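Local coordinates for protein glpG homolog (Haemophilus influenzae, PDB 2NR9), which probably cleaves transmembrane segments of substrate proteins within the lipid bilayer, as a rhomboid-type intramembrane serine protease of the inner membrane, at residues G124-R129 and L177-D183. The protein carries 2 engineered substitutions. Residue numbers count along the deposited sequence, not the author numbering.
Sequences GYVFIR and LIWGFID. With PQE (3,6,12,15,18,21,24-heptaoxahexatriacontan-1-ol), chain E; PA6 ((R)-2-(formyloxy)-3-(phosphonooxy)propyl pentanoate), chain D.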
loop_
_atom_site.group_PDB
_atom_site.type_symbol
_atom_site.label_atom_id
_atom_site.label_comp_id
_atom_site.label_asym_id
_atom_site.label_seq_id
_atom_site.Cartn_x
_atom_site.Cartn_y
_atom_site.Cartn_z
ATOM N N GLY A 124 -0.770 3.734 7.678
ATOM C CA GLY A 124 -1.919 4.186 8.450
ATOM C C GLY A 124 -2.393 3.123 9.430
ATOM O O GLY A 124 -2.725 3.424 10.574
ATOM N N TYR A 125 -2.439 1.876 8.967
ATOM C CA TYR A 125 -2.877 0.758 9.799
ATOM C C TYR A 125 -1.952 0.556 10.996
ATOM O O TYR A 125 -2.402 0.481 12.135
ATOM C CB TYR A 125 -2.933 -0.525 8.978
ATOM C CG TYR A 125 -3.601 -1.666 9.695
ATOM C CD1 TYR A 125 -4.968 -1.850 9.608
ATOM C CD2 TYR A 125 -2.867 -2.548 10.477
ATOM C CE1 TYR A 125 -5.590 -2.883 10.266
ATOM C CE2 TYR A 125 -3.484 -3.591 11.142
ATOM C CZ TYR A 125 -4.845 -3.753 11.029
ATOM O OH TYR A 125 -5.470 -4.782 11.687
ATOM N N VAL A 126 -0.657 0.468 10.724
ATOM C CA VAL A 126 0.334 0.278 11.772
ATOM C C VAL A 126 0.333 1.442 12.759
ATOM O O VAL A 126 0.410 1.236 13.972
ATOM C CB VAL A 126 1.743 0.107 11.182
ATOM C CG1 VAL A 126 2.792 0.079 12.295
ATOM C CG2 VAL A 126 1.813 -1.154 10.332
ATOM N N PHE A 127 0.211 2.659 12.230
ATOM C CA PHE A 127 0.208 3.885 13.044
ATOM C C PHE A 127 -0.855 3.909 14.139
ATOM O O PHE A 127 -0.541 4.137 15.306
ATOM C CB PHE A 127 0.065 5.134 12.158
ATOM C CG PHE A 127 -0.143 6.417 12.939
ATOM C CD1 PHE A 127 0.940 7.159 13.388
ATOM C CD2 PHE A 127 -1.422 6.865 13.234
ATOM C CE1 PHE A 127 0.749 8.331 14.112
ATOM C CE2 PHE A 127 -1.618 8.031 13.962
ATOM C CZ PHE A 127 -0.532 8.765 14.398
ATOM N N ILE A 128 -2.120 3.748 13.754
ATOM C CA ILE A 128 -3.215 3.785 14.730
ATOM C C ILE A 128 -3.246 2.552 15.623
ATOM O O ILE A 128 -3.713 2.613 16.761
ATOM C CB ILE A 128 -4.594 3.997 14.065
ATOM C CG1 ILE A 128 -4.791 3.019 12.907
ATOM C CG2 ILE A 128 -4.736 5.423 13.578
ATOM C CD1 ILE A 128 -4.978 1.598 13.336
ATOM N N ARG A 129 -2.820 1.417 15.083
ATOM C CA ARG A 129 -2.723 0.200 15.875
ATOM C C ARG A 129 -1.705 0.399 16.983
ATOM O O ARG A 129 -1.976 0.119 18.145
ATOM C CB ARG A 129 -2.326 -0.983 14.997
ATOM C CG ARG A 129 -3.495 -1.743 14.407
ATOM C CD ARG A 129 -4.188 -2.560 15.483
ATOM N NE ARG A 129 -4.902 -3.696 14.917
ATOM C CZ ARG A 129 -5.426 -4.682 15.633
ATOM N NH1 ARG A 129 -5.316 -4.679 16.956
ATOM N NH2 ARG A 129 -6.051 -5.678 15.024
ATOM N N LEU A 177 -6.152 3.947 8.576
ATOM C CA LEU A 177 -6.577 4.483 9.867
ATOM C C LEU A 177 -7.937 3.929 10.308
ATOM O O LEU A 177 -8.105 3.528 11.459
ATOM C CB LEU A 177 -6.607 6.016 9.839
ATOM C CG LEU A 177 -5.272 6.757 9.686
ATOM C CD1 LEU A 177 -5.507 8.253 9.528
ATOM C CD2 LEU A 177 -4.358 6.483 10.865
ATOM N N ILE A 178 -8.906 3.918 9.397
ATOM C CA ILE A 178 -10.242 3.401 9.716
ATOM C C ILE A 178 -10.216 1.898 9.987
ATOM O O ILE A 178 -10.817 1.426 10.952
ATOM C CB ILE A 178 -11.268 3.704 8.594
ATOM C CG1 ILE A 178 -11.494 5.213 8.468
ATOM C CG2 ILE A 178 -12.597 3.003 8.874
ATOM C CD1 ILE A 178 -12.412 5.610 7.301
ATOM N N TRP A 179 -9.497 1.152 9.151
ATOM C CA TRP A 179 -9.434 -0.293 9.306
ATOM C C TRP A 179 -8.800 -0.656 10.648
ATOM O O TRP A 179 -9.313 -1.501 11.377
ATOM C CB TRP A 179 -8.636 -0.928 8.167
ATOM C CG TRP A 179 -8.997 -2.360 7.912
ATOM C CD1 TRP A 179 -9.186 -3.334 8.850
ATOM C CD2 TRP A 179 -9.046 -3.019 6.636
ATOM N NE1 TRP A 179 -9.439 -4.539 8.237
ATOM C CE2 TRP A 179 -9.344 -4.376 6.878
ATOM C CE3 TRP A 179 -8.903 -2.584 5.310
ATOM C CZ2 TRP A 179 -9.516 -5.303 5.843
ATOM C CZ3 TRP A 179 -9.072 -3.508 4.283
ATOM C CH2 TRP A 179 -9.376 -4.851 4.558
ATOM N N GLY A 180 -7.693 0.007 10.973
ATOM C CA GLY A 180 -6.979 -0.235 12.223
ATOM C C GLY A 180 -7.788 0.113 13.459
ATOM O O GLY A 180 -7.668 -0.544 14.490
ATOM N N PHE A 181 -8.583 1.178 13.369
ATOM C CA PHE A 181 -9.443 1.588 14.474
ATOM C C PHE A 181 -10.492 0.507 14.716
ATOM O O PHE A 181 -10.770 0.130 15.858
ATOM C CB PHE A 181 -10.127 2.922 14.159
ATOM C CG PHE A 181 -10.971 3.456 15.286
ATOM C CD1 PHE A 181 -10.430 4.319 16.226
ATOM C CD2 PHE A 181 -12.304 3.092 15.406
ATOM C CE1 PHE A 181 -11.203 4.811 17.274
ATOM C CE2 PHE A 181 -13.081 3.576 16.453
ATOM C CZ PHE A 181 -12.524 4.435 17.391
ATOM N N ILE A 182 -11.060 0.002 13.630
ATOM C CA ILE A 182 -12.053 -1.056 13.714
ATOM C C ILE A 182 -11.464 -2.330 14.331
ATOM O O ILE A 182 -12.041 -2.900 15.253
ATOM C CB ILE A 182 -12.667 -1.353 12.337
ATOM C CG1 ILE A 182 -13.494 -0.152 11.868
ATOM C CG2 ILE A 182 -13.532 -2.606 12.398
ATOM C CD1 ILE A 182 -13.991 -0.261 10.449
ATOM N N ASP A 183 -10.299 -2.753 13.842
ATOM C CA ASP A 183 -9.623 -3.939 14.385
ATOM C C ASP A 183 -9.241 -3.754 15.847
ATOM O O ASP A 183 -9.306 -4.693 16.642
ATOM C CB ASP A 183 -8.382 -4.281 13.563
ATOM C CG ASP A 183 -8.718 -4.977 12.272
ATOM O OD1 ASP A 183 -9.873 -5.445 12.137
ATOM O OD2 ASP A 183 -7.821 -5.101 11.409
HETATM O O47 PQE E . -11.143 -6.724 10.049
HETATM C C68 PQE E . -12.192 -6.248 9.191
HETATM C C52 PQE E . -12.981 -5.150 9.898
HETATM O O70 PQE E . -13.609 -4.299 8.935
HETATM C C55 PQE E . -12.792 -3.176 8.608
HETATM C C58 PQE E . -13.544 -2.250 7.659
HETATM O O71 PQE E . -12.741 -1.990 6.509
HETATM C C61 PQE E . -12.188 -0.671 6.523
HETATM C C62 PQE E . -12.728 0.109 5.331
HETATM C C63 PQE E . -12.108 1.495 5.241
HETATM C C66 PQE E . -12.452 2.151 3.908
HETATM C C67 PQE E . -12.742 3.634 4.084
HETATM O O72 PQE E . -13.907 3.986 3.340
HETATM C C65 PQE E . -13.583 4.665 2.127
HETATM C C64 PQE E . -12.523 5.728 2.398
HETATM O O73 PQE E . -12.240 6.425 1.186
HETATM C C60 PQE E . -11.406 7.566 1.400
HETATM C C59 PQE E . -11.419 8.438 0.148
HETATM O O74 PQE E . -12.188 9.615 0.386
HETATM C C57 PQE E . -11.443 10.590 1.114
HETATM C C56 PQE E . -11.046 11.724 0.179
HETATM O O75 PQE E . -9.626 11.798 0.078
HETATM C C54 PQE E . -9.223 12.451 -1.124
HETATM C C53 PQE E . -8.282 13.604 -0.793
HETATM O O76 PQE E . -7.826 14.196 -2.008
HETATM C C51 PQE E . -7.134 15.421 -1.780
HETATM C C50 PQE E . -6.051 15.595 -2.838
HETATM C C49 PQE E . -4.871 16.380 -2.278
HETATM C C48 PQE E . -4.487 17.527 -3.208
HETATM C C47 PQE E . -4.380 18.844 -2.445
HETATM C C46 PQE E . -3.494 19.840 -3.186
HETATM C C45 PQE E . -4.331 20.857 -3.956
HETATM C C44 PQE E . -3.599 21.335 -5.208
HETATM C C43 PQE E . -4.221 22.618 -5.752
HETATM C C42 PQE E . -3.250 23.352 -6.671
HETATM C C41 PQE E . -2.557 24.498 -5.941
HETATM C C40 PQE E . -2.653 25.788 -6.729
HETATM O O32 PA6 D . -20.570 1.096 11.284
HETATM C C31 PA6 D . -19.366 0.937 11.417
HETATM C C32 PA6 D . -18.511 2.010 12.050
HETATM C C33 PA6 D . -18.580 1.888 13.568
HETATM C C34 PA6 D . -17.229 1.490 14.151
HETATM C C35 PA6 D . -16.104 2.263 13.499
HETATM O O31 PA6 D . -18.756 -0.300 10.957
HETATM C C3 PA6 D . -19.566 -1.354 10.441
HETATM C C2 PA6 D . -18.674 -2.473 9.912
HETATM O O21 PA6 D . -17.932 -2.004 8.784
HETATM C C21 PA6 D . -17.185 -0.756 8.859
HETATM O O22 PA6 D . -16.687 -0.278 7.853
HETATM C C1 PA6 D . -17.713 -2.934 11.005
HETATM O O11 PA6 D . -18.342 -2.831 12.282
HETATM P P PA6 D . -17.484 -3.003 13.637
HETATM O O13 PA6 D . -17.149 -1.588 14.043
HETATM O O14 PA6 D . -18.422 -3.714 14.583
HETATM O O12 PA6 D . -16.294 -3.828 13.206
#
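At 7.5 Å between axes, with a signed crossing angle of -41° and N-to-C directions running the same way, segments 124-129 and 177-183 pack tightly. Glycines mark both close approaches: the CA atoms of G124 and L177, and those of Y125 and G180, each lie 4.9 Å apart. An ideal CB on G180 would sit 3.3 Å from Y125 O, and one on G124 3.3 Å from L177 N. I128 directs its CB toward the partner segment. Y125 adopts chi1 t, chi2 88°, which carries its ring along segment 177-183: the ring edge faces the five-membered ring of W179 (centroids 5.7 Å apart, planes at 77°), an offset edge-to-face pair, and OH donates a very short 2.4 Å hydrogen bond to D183 OD2. R129 bends back, chi1 -91° and chi2 m, so that its NE gives a weak bond to Y125 OH (3.5 Å), while its NH2 stays 4.1 Å from D183 OD2, beyond salt-bridge range. K88 of helix 86-108 supplies that salt bridge to D183 instead. Beyond W179, whose NE1 bonds weakly to PQE O47 (3.3 Å), O47 donates to D183 OD1 (2.8 Å). The arrangement is a glycine-mediated crossing of helices 116-131 and 166-191, the pair carrying S116 and H169, the rhomboid fold's Ser-His catalytic dyad.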